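Side-chain contacts in gamma-glutamyltranspeptidase (PDB 6J3A), which probably transfers or hydrolyses gamma-glutamyl-type amide groups, as a LmbA-like homologue of the gamma-glutamyltranspeptidases in the Ntn-hydrolase superfamily: residues M27-D32 / G123-A128; G43-H48 / A114-L119; L282-A287 / A334-G339; A287-E292 / V302-E307. One frame throughout, in Å; residues are numbered along the deposited sequence.

Interactions 1 and 2 form one group and interactions 3 and 4 another. The centres of interactions 2 and 3 are about 34 Å apart, on opposite sides of the chain's centre. Interaction 2 is fully buried and largely aromatic, with one bridging water. Interaction 1 touches it and lies further out, where a partly exposed lysine meets an aspartate at the surface. Its loop encloses interaction 2 along the chain. Interactions 3 and 4 share Ala-287, in the last turn of helix 280-288. Interaction 3 is mostly buried yet polar, built on an asparagine and a water. Interaction 4 is apolar and only partly buried, made by leucines and a proline.

Interaction 1 of 4, residues M27-D32 / G123-A128; sequences MAVLED and GTKPLA
Lys-125 reaches across to the end of helix 20-31 and meets Asp-32 and Val-29. The polar contacts both belong to Asp-32. NZ of Lys-125 donates a hydrogen bond to the backbone O of Asp-32, 2.9 Å away. The ammonium sits above the carbonyl plane, 52° out of it, and does not lie on a lone pair. The same NZ makes a longer salt bridge to OD2 of Asp-32, at 3.6 Å. CG of Asp-32 is anti to the backbone N (chi1 -151°), which brings the carboxylate round to the lysine. The two side chains cross at about a right angle. Asp-32 is the first residue beyond the helix to leave helical backbone angles. The lysine charge therefore lies at the C-terminal end of the helix, where it is probably favourable. Lys-125 itself comes from the loop between helices 111-122 and 127-140, in the helical part of this Ntn-hydrolase fold. Its backbone N is bonded to Asp-38 of helix 36-50. The apolar contact is small. CD of Lys-125 lies 3.9 Å from CG1 of Val-29, and the two side chains slide past each other. A methionine in place of Lys-125 would probably leave the carboxylate of Asp-32 without its countercharge and the carbonyl without this donor. On the same helix, Glu-31 bonds Gln-24 of the second subunit.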
loop_
_atom_site.group_PDB
_atom_site.type_symbol
_atom_site.label_atom_id
_atom_site.label_comp_id
_atom_site.label_asym_id
_atom_site.label_seq_id
_atom_site.Cartn_x
_atom_site.Cartn_y
_atom_site.Cartn_z
ATOM N N MET A 27 10.759 -5.616 4.181
ATOM C CA MET A 27 11.088 -4.219 4.412
ATOM C C MET A 27 11.672 -4.013 5.801
ATOM O O MET A 27 12.592 -3.217 5.973
ATOM C CB MET A 27 9.841 -3.363 4.258
ATOM C CG MET A 27 10.104 -1.878 4.317
ATOM S SD MET A 27 10.969 -1.346 2.843
ATOM C CE MET A 27 11.600 0.241 3.374
ATOM N N ALA A 28 11.122 -4.717 6.785
ATOM C CA ALA A 28 11.667 -4.711 8.147
ATOM C C ALA A 28 13.163 -5.060 8.172
ATOM O O ALA A 28 13.926 -4.481 8.935
ATOM C CB ALA A 28 10.883 -5.666 9.041
ATOM N N VAL A 29 13.569 -5.996 7.323
ATOM C CA VAL A 29 14.965 -6.387 7.218
ATOM C C VAL A 29 15.813 -5.240 6.671
ATOM O O VAL A 29 16.926 -5.005 7.157
ATOM C CB VAL A 29 15.110 -7.664 6.369
ATOM C CG1 VAL A 29 16.573 -7.967 6.045
ATOM C CG2 VAL A 29 14.468 -8.833 7.108
ATOM N N LEU A 30 15.293 -4.524 5.679
ATOM C CA LEU A 30 15.989 -3.346 5.170
ATOM C C LEU A 30 16.157 -2.299 6.264
ATOM O O LEU A 30 17.263 -1.809 6.475
ATOM C CB LEU A 30 15.272 -2.758 3.961
ATOM C CG LEU A 30 15.176 -3.660 2.725
ATOM C CD1 LEU A 30 14.512 -2.908 1.580
ATOM C CD2 LEU A 30 16.539 -4.176 2.283
ATOM N N GLU A 31 15.078 -2.027 6.996
ATOM C CA GLU A 31 15.096 -1.091 8.129
ATOM C C GLU A 31 16.115 -1.450 9.219
ATOM O O GLU A 31 16.631 -0.581 9.918
ATOM C CB GLU A 31 13.702 -0.999 8.764
ATOM C CG GLU A 31 12.606 -0.404 7.885
ATOM C CD GLU A 31 12.778 1.079 7.612
ATOM O OE1 GLU A 31 11.936 1.630 6.864
ATOM O OE2 GLU A 31 13.740 1.704 8.131
ATOM N N ASP A 32 16.389 -2.741 9.341
ATOM C CA ASP A 32 17.330 -3.283 10.302
ATOM C C ASP A 32 18.764 -3.396 9.715
ATOM O O ASP A 32 19.638 -4.044 10.300
ATOM C CB ASP A 32 16.778 -4.651 10.754
ATOM C CG ASP A 32 17.186 -5.033 12.170
ATOM O OD1 ASP A 32 17.071 -4.190 13.092
ATOM O OD2 ASP A 32 17.587 -6.205 12.363
ATOM N N GLY A 123 23.931 -12.144 1.056
ATOM C CA GLY A 123 23.346 -11.552 2.245
ATOM C C GLY A 123 24.391 -11.174 3.280
ATOM O O GLY A 123 25.571 -11.508 3.151
ATOM N N THR A 124 23.918 -10.496 4.321
ATOM C CA THR A 124 24.732 -10.022 5.451
ATOM C C THR A 124 24.234 -10.452 6.839
ATOM O O THR A 124 24.980 -10.335 7.823
ATOM C CB THR A 124 24.795 -8.486 5.446
ATOM O OG1 THR A 124 23.482 -7.941 5.649
ATOM C CG2 THR A 124 25.348 -7.987 4.122
ATOM N N LYS A 125 22.993 -10.946 6.915
ATOM C CA LYS A 125 22.355 -11.306 8.182
ATOM C C LYS A 125 22.375 -12.816 8.445
ATOM O O LYS A 125 22.431 -13.608 7.496
ATOM C CB LYS A 125 20.911 -10.802 8.203
ATOM C CG LYS A 125 20.812 -9.286 8.137
ATOM C CD LYS A 125 19.452 -8.759 8.586
ATOM C CE LYS A 125 19.498 -8.210 10.004
ATOM N NZ LYS A 125 20.214 -6.899 10.058
ATOM N N PRO A 126 22.336 -13.222 9.734
ATOM C CA PRO A 126 22.237 -14.652 10.034
ATOM C C PRO A 126 20.851 -15.222 9.749
ATOM O O PRO A 126 19.864 -14.482 9.682
ATOM C CB PRO A 126 22.552 -14.739 11.539
ATOM C CG PRO A 126 22.949 -13.365 11.969
ATOM C CD PRO A 126 22.365 -12.420 10.970
ATOM N N LEU A 127 20.806 -16.540 9.607
ATOM C CA LEU A 127 19.582 -17.268 9.307
ATOM C C LEU A 127 18.489 -16.924 10.298
ATOM O O LEU A 127 17.348 -16.676 9.917
ATOM C CB LEU A 127 19.838 -18.784 9.366
ATOM C CG LEU A 127 19.269 -19.684 8.260
ATOM C CD1 LEU A 127 18.955 -21.051 8.851
ATOM C CD2 LEU A 127 18.042 -19.122 7.558
ATOM N N ALA A 128 18.871 -16.917 11.572
ATOM C CA ALA A 128 17.970 -16.609 12.682
ATOM C C ALA A 128 17.229 -15.279 12.503
ATOM O O ALA A 128 15.999 -15.241 12.570
ATOM C CB ALA A 128 18.737 -16.615 13.999
#

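Interaction 2 of 4, residues G43-H48 / A114-L119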
loop_
_atom_site.group_PDB
_atom_site.type_symbol
_atom_site.label_atom_id
_atom_site.label_comp_id
_atom_site.label_asym_id
_atom_site.label_seq_id
_atom_site.Cartn_x
_atom_site.Cartn_y
_atom_site.Cartn_z
ATOM N N GLY A 43 11.249 -12.463 3.397
ATOM C CA GLY A 43 9.953 -12.418 2.727
ATOM C C GLY A 43 9.500 -13.763 2.189
ATOM O O GLY A 43 8.323 -14.094 2.256
ATOM N N ALA A 44 10.443 -14.542 1.665
ATOM C CA ALA A 44 10.141 -15.833 1.038
ATOM C C ALA A 44 9.612 -16.847 2.030
ATOM O O ALA A 44 8.685 -17.586 1.727
ATOM C CB ALA A 44 11.374 -16.387 0.355
ATOM N N PHE A 45 10.217 -16.879 3.210
ATOM C CA PHE A 45 9.772 -17.767 4.276
ATOM C C PHE A 45 8.462 -17.282 4.906
ATOM O O PHE A 45 7.665 -18.083 5.380
ATOM C CB PHE A 45 10.881 -17.962 5.317
ATOM C CG PHE A 45 11.965 -18.904 4.862
ATOM C CD1 PHE A 45 12.941 -18.481 3.977
ATOM C CD2 PHE A 45 11.990 -20.229 5.299
ATOM C CE1 PHE A 45 13.934 -19.353 3.543
ATOM C CE2 PHE A 45 12.986 -21.103 4.876
ATOM C CZ PHE A 45 13.961 -20.667 3.992
ATOM N N VAL A 46 8.235 -15.979 4.915
ATOM C CA VAL A 46 6.925 -15.458 5.287
ATOM C C VAL A 46 5.874 -15.931 4.268
ATOM O O VAL A 46 4.801 -16.388 4.660
ATOM C CB VAL A 46 6.951 -13.921 5.454
ATOM C CG1 VAL A 46 5.544 -13.343 5.565
ATOM C CG2 VAL A 46 7.765 -13.554 6.692
ATOM N N LEU A 47 6.198 -15.858 2.981
ATOM C CA LEU A 47 5.282 -16.333 1.935
ATOM C C LEU A 47 4.848 -17.787 2.092
ATOM O O LEU A 47 3.694 -18.122 1.793
ATOM C CB LEU A 47 5.891 -16.145 0.547
ATOM C CG LEU A 47 5.916 -14.722 -0.000
ATOM C CD1 LEU A 47 6.786 -14.670 -1.243
ATOM C CD2 LEU A 47 4.515 -14.234 -0.323
ATOM N N HIS A 48 5.762 -18.647 2.549
ATOM C CA HIS A 48 5.407 -20.049 2.834
ATOM C C HIS A 48 4.212 -20.069 3.781
ATOM O O HIS A 48 3.228 -20.781 3.559
ATOM C CB HIS A 48 6.545 -20.809 3.522
ATOM C CG HIS A 48 7.791 -20.911 2.711
ATOM N ND1 HIS A 48 9.039 -21.036 3.285
ATOM C CD2 HIS A 48 7.986 -20.911 1.372
ATOM C CE1 HIS A 48 9.952 -21.094 2.331
ATOM N NE2 HIS A 48 9.339 -21.022 1.161
ATOM N N ALA A 114 18.385 -22.903 -2.489
ATOM C CA ALA A 114 18.505 -21.655 -3.228
ATOM C C ALA A 114 18.523 -20.428 -2.325
ATOM O O ALA A 114 19.386 -19.574 -2.477
ATOM C CB ALA A 114 17.386 -21.537 -4.250
ATOM N N TRP A 115 17.583 -20.342 -1.390
ATOM C CA TRP A 115 17.542 -19.217 -0.445
ATOM C C TRP A 115 18.743 -19.229 0.503
ATOM O O TRP A 115 19.205 -18.170 0.943
ATOM C CB TRP A 115 16.239 -19.226 0.369
ATOM C CG TRP A 115 15.002 -18.945 -0.438
ATOM C CD1 TRP A 115 13.912 -19.760 -0.590
ATOM C CD2 TRP A 115 14.727 -17.764 -1.200
ATOM N NE1 TRP A 115 12.973 -19.158 -1.400
ATOM C CE2 TRP A 115 13.452 -17.935 -1.790
ATOM C CE3 TRP A 115 15.431 -16.578 -1.439
ATOM C CZ2 TRP A 115 12.870 -16.966 -2.598
ATOM C CZ3 TRP A 115 14.847 -15.611 -2.245
ATOM C CH2 TRP A 115 13.579 -15.813 -2.818
ATOM N N MET A 116 19.235 -20.423 0.822
ATOM C CA MET A 116 20.416 -20.561 1.661
ATOM C C MET A 116 21.634 -20.068 0.911
ATOM O O MET A 116 22.482 -19.409 1.490
ATOM C CB MET A 116 20.638 -22.017 2.092
ATOM C CG MET A 116 19.696 -22.545 3.161
ATOM S SD MET A 116 19.408 -21.444 4.557
ATOM C CE MET A 116 17.898 -20.651 4.008
ATOM N N LEU A 117 21.720 -20.406 -0.374
ATOM C CA LEU A 117 22.831 -19.940 -1.205
ATOM C C LEU A 117 22.829 -18.426 -1.310
ATOM O O LEU A 117 23.869 -17.785 -1.149
ATOM C CB LEU A 117 22.788 -20.536 -2.620
ATOM C CG LEU A 117 23.786 -21.645 -2.978
ATOM C CD1 LEU A 117 23.727 -21.896 -4.473
ATOM C CD2 LEU A 117 25.228 -21.346 -2.594
ATOM N N LEU A 118 21.653 -17.868 -1.585
ATOM C CA LEU A 118 21.490 -16.422 -1.668
ATOM C C LEU A 118 21.964 -15.738 -0.391
ATOM O O LEU A 118 22.801 -14.842 -0.430
ATOM C CB LEU A 118 20.035 -16.059 -1.961
ATOM C CG LEU A 118 19.820 -14.604 -2.403
ATOM C CD1 LEU A 118 20.429 -14.298 -3.766
ATOM C CD2 LEU A 118 18.338 -14.291 -2.432
ATOM N N LEU A 119 21.440 -16.189 0.735
ATOM C CA LEU A 119 21.840 -15.661 2.028
ATOM C C LEU A 119 23.354 -15.774 2.250
ATOM O O LEU A 119 23.985 -14.833 2.699
ATOM C CB LEU A 119 21.078 -16.371 3.156
ATOM C CG LEU A 119 21.033 -15.700 4.537
ATOM C CD1 LEU A 119 20.444 -14.298 4.472
ATOM C CD2 LEU A 119 20.232 -16.538 5.518
HETATM O O HOH W 1 10.507 -20.683 -1.224
#
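Helices 36-50 and 111-122 run nearly antiparallel where Ala-44 and Trp-115 meet, with segment axes 12.0 Å apart at an angle of 157°. They belong to the helical packing of the Ntn-hydrolase fold, which typically flanks a central pair of beta sheets. The contact is buried, and the indole of Trp-115 is its centre. CB of Ala-44 lies over one face of the indole, 3.7 Å from the centroid of the six-membered ring, in a CH-pi contact. The ring reaches between the two helices and rests on the alanine methyl. Phe-45 points its edge toward the indole face in an offset edge-to-face pair, with planes at 61°. CE1 of Phe-45 is also 3.9 Å from CB of Trp-115, which lies near the plane of the phenyl ring. Met-116 bends at chi2 and chi3, and this carries its CE to within 3.9 Å of CZ of Phe-45. Trp-192 meets Phe-45 edge-to-face from outside the two segments, and Ala-134 of helix 127-140 also touches it. A leucine in place of Trp-115 would probably open a gap over Ala-44 and leave the bridging water without its indole donor. That water lies in the planes of both rings, at their edges, 2.9 Å from NE1 of Trp-115 and 2.7 Å from NE2 of His-48.

Interaction 3 of 4, residues L282-A287 / A334-G339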
loop_
_atom_site.group_PDB
_atom_site.type_symbol
_atom_site.label_atom_id
_atom_site.label_comp_id
_atom_site.label_asym_id
_atom_site.label_seq_id
_atom_site.Cartn_x
_atom_site.Cartn_y
_atom_site.Cartn_z
ATOM N N LEU A 282 9.068 -15.022 -23.162
ATOM C CA LEU A 282 8.913 -13.557 -23.131
ATOM C C LEU A 282 9.855 -12.923 -24.156
ATOM O O LEU A 282 9.444 -12.093 -24.974
ATOM C CB LEU A 282 9.204 -12.995 -21.724
ATOM C CG LEU A 282 8.723 -11.552 -21.436
ATOM C CD1 LEU A 282 8.429 -11.327 -19.952
ATOM C CD2 LEU A 282 9.695 -10.482 -21.944
ATOM N N LEU A 283 11.118 -13.341 -24.101
ATOM C CA LEU A 283 12.144 -12.869 -25.020
ATOM C C LEU A 283 11.761 -13.177 -26.489
ATOM O O LEU A 283 11.920 -12.325 -27.360
ATOM C CB LEU A 283 13.520 -13.458 -24.650
ATOM C CG LEU A 283 14.023 -13.343 -23.196
ATOM C CD1 LEU A 283 15.397 -13.961 -22.974
ATOM C CD2 LEU A 283 14.079 -11.892 -22.787
ATOM N N GLN A 284 11.230 -14.370 -26.748
ATOM C CA GLN A 284 10.763 -14.738 -28.100
ATOM C C GLN A 284 9.622 -13.853 -28.579
ATOM O O GLN A 284 9.538 -13.523 -29.758
ATOM C CB GLN A 284 10.337 -16.208 -28.165
ATOM C CG GLN A 284 11.508 -17.177 -28.270
ATOM C CD GLN A 284 11.149 -18.508 -28.890
ATOM O OE1 GLN A 284 11.393 -19.552 -28.294
ATOM N NE2 GLN A 284 10.570 -18.480 -30.094
ATOM N N GLN A 285 8.750 -13.467 -27.658
ATOM C CA GLN A 285 7.670 -12.539 -27.980
ATOM C C GLN A 285 8.175 -11.152 -28.395
ATOM O O GLN A 285 7.595 -10.518 -29.281
ATOM C CB GLN A 285 6.692 -12.437 -26.815
ATOM C CG GLN A 285 5.799 -13.660 -26.682
ATOM C CD GLN A 285 4.976 -13.633 -25.408
ATOM O OE1 GLN A 285 3.891 -13.067 -25.379
ATOM N NE2 GLN A 285 5.494 -14.241 -24.352
ATOM N N LEU A 286 9.262 -10.713 -27.761
ATOM C CA LEU A 286 9.900 -9.428 -28.057
ATOM C C LEU A 286 10.611 -9.457 -29.396
ATOM O O LEU A 286 10.515 -8.504 -30.180
ATOM C CB LEU A 286 10.929 -9.081 -26.975
ATOM C CG LEU A 286 10.411 -8.672 -25.605
ATOM C CD1 LEU A 286 11.570 -8.560 -24.630
ATOM C CD2 LEU A 286 9.672 -7.352 -25.689
ATOM N N ALA A 287 11.340 -10.548 -29.637
ATOM C CA ALA A 287 11.984 -10.792 -30.931
ATOM C C ALA A 287 11.009 -10.872 -32.114
ATOM O O ALA A 287 11.369 -10.560 -33.243
ATOM C CB ALA A 287 12.810 -12.056 -30.864
ATOM N N ALA A 334 17.439 -12.684 -35.661
ATOM C CA ALA A 334 16.620 -11.823 -36.508
ATOM C C ALA A 334 16.105 -12.589 -37.725
ATOM O O ALA A 334 14.941 -12.457 -38.123
ATOM C CB ALA A 334 17.434 -10.624 -36.955
ATOM N N GLU A 335 17.016 -13.362 -38.316
ATOM C CA GLU A 335 16.738 -14.280 -39.442
ATOM C C GLU A 335 15.457 -15.116 -39.213
ATOM O O GLU A 335 14.498 -15.041 -39.997
ATOM C CB GLU A 335 18.007 -15.147 -39.712
ATOM C CG GLU A 335 17.841 -16.574 -40.260
ATOM C CD GLU A 335 17.394 -16.646 -41.720
ATOM O OE1 GLU A 335 16.545 -15.819 -42.163
ATOM O OE2 GLU A 335 17.898 -17.555 -42.431
ATOM N N TYR A 336 15.449 -15.858 -38.107
ATOM C CA TYR A 336 14.340 -16.747 -37.731
ATOM C C TYR A 336 13.011 -15.996 -37.544
ATOM O O TYR A 336 11.962 -16.387 -38.083
ATOM C CB TYR A 336 14.726 -17.480 -36.444
ATOM C CG TYR A 336 13.670 -18.396 -35.878
ATOM C CD1 TYR A 336 13.317 -19.567 -36.529
ATOM C CD2 TYR A 336 13.036 -18.093 -34.679
ATOM C CE1 TYR A 336 12.353 -20.408 -36.008
ATOM C CE2 TYR A 336 12.072 -18.924 -34.150
ATOM C CZ TYR A 336 11.746 -20.090 -34.813
ATOM O OH TYR A 336 10.785 -20.926 -34.297
ATOM N N ASN A 337 13.096 -14.910 -36.781
ATOM C CA ASN A 337 11.936 -14.130 -36.371
ATOM C C ASN A 337 11.323 -13.307 -37.514
ATOM O O ASN A 337 10.108 -13.047 -37.532
ATOM C CB ASN A 337 12.321 -13.267 -35.168
ATOM C CG ASN A 337 12.467 -14.094 -33.905
ATOM O OD1 ASN A 337 11.473 -14.543 -33.352
ATOM N ND2 ASN A 337 13.707 -14.329 -33.464
ATOM N N ALA A 338 12.162 -12.928 -38.475
ATOM C CA ALA A 338 11.697 -12.280 -39.698
ATOM C C ALA A 338 10.755 -13.234 -40.427
ATOM O O ALA A 338 9.673 -12.846 -40.864
ATOM C CB ALA A 338 12.872 -11.902 -40.586
ATOM N N GLY A 339 11.167 -14.491 -40.533
ATOM C CA GLY A 339 10.289 -15.532 -41.049
ATOM C C GLY A 339 9.010 -15.655 -40.240
ATOM O O GLY A 339 7.906 -15.605 -40.791
HETATM O O HOH W 2 10.341 -15.835 -31.436
#
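Asn-337 packs tightly against Ala-287, where helices 280-288 and 334-341 cross at -72°. Helix 280-288 lies on strands 256-265 and 268-272, and helix 334-341 meets it from another side. CB of Ala-287 points to the other helix and lies 3.6 Å from ND2 of Asn-337. The backbone O of Ala-287 is 3.5 Å from CB of Asn-337. CG of Asn-337 is anti to its carbonyl carbon (chi1 -73°), which lays the amide against the alanine. ND2 is held elsewhere, by the backbone O atoms of Ser-333 and Leu-331. The other side is looser and runs toward the partly exposed Tyr-336. There NE2 of Gln-284 stands at the edge of the tyrosine ring, 4.3 Å from CE2. Both side chains bond OD2 of Asp-315, and OE1 of Gln-284 also bonds Tyr-320. A water bridges the two parts, 2.6 Å from OD1 of Asn-337, and accepts from NE2 of Gln-284 at 3.0 Å. The buried amides are satisfied by backbone carbonyls, a carboxylate, a tyrosine hydroxyl and water, with the methyl of Ala-287 packed on the asparagine amide. The segments share no direct hydrogen bond, and their link is largely polar and water-mediated.

Interaction 4 of 4, residues A287-E292 / V302-E307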
loop_
_atom_site.group_PDB
_atom_site.type_symbol
_atom_site.label_atom_id
_atom_site.label_comp_id
_atom_site.label_asym_id
_atom_site.label_seq_id
_atom_site.Cartn_x
_atom_site.Cartn_y
_atom_site.Cartn_z
ATOM N N ALA A 287 11.340 -10.548 -29.637
ATOM C CA ALA A 287 11.984 -10.792 -30.931
ATOM C C ALA A 287 11.009 -10.872 -32.114
ATOM O O ALA A 287 11.369 -10.560 -33.243
ATOM C CB ALA A 287 12.810 -12.056 -30.864
ATOM N N LEU A 288 9.783 -11.283 -31.843
ATOM C CA LEU A 288 8.739 -11.358 -32.871
ATOM C C LEU A 288 8.240 -10.006 -33.345
ATOM O O LEU A 288 7.745 -9.889 -34.466
ATOM C CB LEU A 288 7.538 -12.183 -32.365
ATOM C CG LEU A 288 7.226 -13.581 -32.922
ATOM C CD1 LEU A 288 8.309 -14.175 -33.796
ATOM C CD2 LEU A 288 6.905 -14.537 -31.781
ATOM N N LEU A 289 8.367 -8.992 -32.500
ATOM C CA LEU A 289 7.722 -7.719 -32.757
ATOM C C LEU A 289 8.365 -6.986 -33.930
ATOM O O LEU A 289 9.575 -7.057 -34.103
ATOM C CB LEU A 289 7.783 -6.845 -31.505
ATOM C CG LEU A 289 7.058 -7.399 -30.271
ATOM C CD1 LEU A 289 7.462 -6.619 -29.024
ATOM C CD2 LEU A 289 5.544 -7.401 -30.452
ATOM N N PRO A 290 7.550 -6.295 -34.750
ATOM C CA PRO A 290 8.153 -5.384 -35.710
ATOM C C PRO A 290 8.700 -4.127 -35.017
ATOM O O PRO A 290 8.324 -3.826 -33.879
ATOM C CB PRO A 290 6.990 -5.028 -36.646
ATOM C CG PRO A 290 5.762 -5.226 -35.836
ATOM C CD PRO A 290 6.079 -6.329 -34.867
ATOM N N PRO A 291 9.585 -3.387 -35.702
ATOM C CA PRO A 291 10.112 -2.156 -35.104
ATOM C C PRO A 291 9.049 -1.082 -34.846
ATOM O O PRO A 291 9.188 -0.310 -33.900
ATOM C CB PRO A 291 11.152 -1.678 -36.127
ATOM C CG PRO A 291 10.859 -2.407 -37.397
ATOM C CD PRO A 291 10.202 -3.691 -37.007
ATOM N N GLU A 292 7.992 -1.091 -35.660
ATOM C CA GLU A 292 6.950 -0.076 -35.684
ATOM C C GLU A 292 5.636 -0.628 -35.146
ATOM O O GLU A 292 4.801 -1.127 -35.906
ATOM C CB GLU A 292 6.792 0.357 -37.142
ATOM C CG GLU A 292 5.747 1.418 -37.446
ATOM C CD GLU A 292 6.075 2.199 -38.717
ATOM O OE1 GLU A 292 5.126 2.539 -39.459
ATOM O OE2 GLU A 292 7.279 2.460 -38.986
ATOM N N VAL A 302 -3.238 -5.418 -29.348
ATOM C CA VAL A 302 -3.596 -6.646 -28.636
ATOM C C VAL A 302 -3.470 -7.861 -29.547
ATOM O O VAL A 302 -2.706 -8.779 -29.242
ATOM C CB VAL A 302 -5.029 -6.558 -28.059
ATOM C CG1 VAL A 302 -5.522 -7.906 -27.536
ATOM C CG2 VAL A 302 -5.069 -5.536 -26.945
ATOM N N HIS A 303 -4.232 -7.847 -30.647
ATOM C CA HIS A 303 -4.188 -8.893 -31.692
ATOM C C HIS A 303 -2.760 -9.316 -32.038
ATOM O O HIS A 303 -2.427 -10.497 -31.999
ATOM C CB HIS A 303 -4.893 -8.424 -32.981
ATOM C CG HIS A 303 -4.789 -9.403 -34.111
ATOM N ND1 HIS A 303 -5.628 -10.489 -34.232
ATOM C CD2 HIS A 303 -3.923 -9.482 -35.149
ATOM C CE1 HIS A 303 -5.289 -11.191 -35.298
ATOM N NE2 HIS A 303 -4.255 -10.602 -35.872
ATOM N N LEU A 304 -1.938 -8.331 -32.372
ATOM C CA LEU A 304 -0.524 -8.550 -32.683
ATOM C C LEU A 304 0.213 -9.334 -31.602
ATOM O O LEU A 304 0.958 -10.258 -31.909
ATOM C CB LEU A 304 0.193 -7.210 -32.913
ATOM C CG LEU A 304 1.707 -7.300 -33.127
ATOM C CD1 LEU A 304 2.020 -7.956 -34.466
ATOM C CD2 LEU A 304 2.365 -5.938 -33.026
ATOM N N LEU A 305 0.013 -8.937 -30.349
ATOM C CA LEU A 305 0.635 -9.601 -29.206
ATOM C C LEU A 305 0.099 -11.000 -28.928
ATOM O O LEU A 305 0.851 -11.858 -28.460
ATOM C CB LEU A 305 0.486 -8.742 -27.950
ATOM C CG LEU A 305 1.198 -7.383 -27.969
ATOM C CD1 LEU A 305 1.142 -6.718 -26.600
ATOM C CD2 LEU A 305 2.641 -7.471 -28.439
ATOM N N VAL A 306 -1.192 -11.221 -29.185
ATOM C CA VAL A 306 -1.826 -12.533 -28.950
ATOM C C VAL A 306 -1.260 -13.568 -29.936
ATOM O O VAL A 306 -0.754 -14.630 -29.548
ATOM C CB VAL A 306 -3.374 -12.432 -29.036
ATOM C CG1 VAL A 306 -4.049 -13.807 -29.052
ATOM C CG2 VAL A 306 -3.910 -11.610 -27.870
ATOM N N GLU A 307 -1.335 -13.234 -31.215
ATOM C CA GLU A 307 -0.797 -14.102 -32.257
ATOM C C GLU A 307 0.702 -14.365 -32.062
ATOM O O GLU A 307 1.159 -15.499 -32.192
ATOM C CB GLU A 307 -1.088 -13.517 -33.647
ATOM C CG GLU A 307 -2.573 -13.421 -33.976
ATOM C CD GLU A 307 -3.295 -14.708 -33.664
ATOM O OE1 GLU A 307 -3.970 -14.761 -32.616
ATOM O OE2 GLU A 307 -3.140 -15.678 -34.444
#
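CD of Pro-290 meets CD2 of Leu-304, 4.2 Å away. The flat ring of these segments is that of His-303, on the helix of Leu-304, and it does not touch segment 287-292. CG of Glu-307, one turn on, lies 3.6 Å above one face of this imidazole, offset toward the rim. The ring of His-576 meets the imidazole at about 90° and bonds its ND1, while NE2 of His-303 bonds the backbone O of Gly-345. The contact itself is apolar. CD2 of Leu-289 does most of the touching. It is 3.5 Å from CD2 of Leu-305, close for two methyl groups, and 4.3 Å from CD2 of Leu-304. The side chains of Leu-289 and Leu-305 pass each other at a slant. CG of Leu-304 is anti to the backbone N (chi1 175°), which carries CD2 out to the proline. Beyond helix 280-288 the chain is extended at Leu-289 and Pro-290. Proline has no N-H to give, so Pro-290 cannot carry on the helical bonding. The chain soon returns as helix 299-319. Leu-289 and Pro-290 pack on Leu-304 and Leu-305, joining the two sides of the connecting loop. Arg-341 of helix 334-341 bonds the O of Leu-288. Leu-289 rests on Trp-265 of strand 256-265, and Leu-305 packs on Trp-538 of strand 538-540.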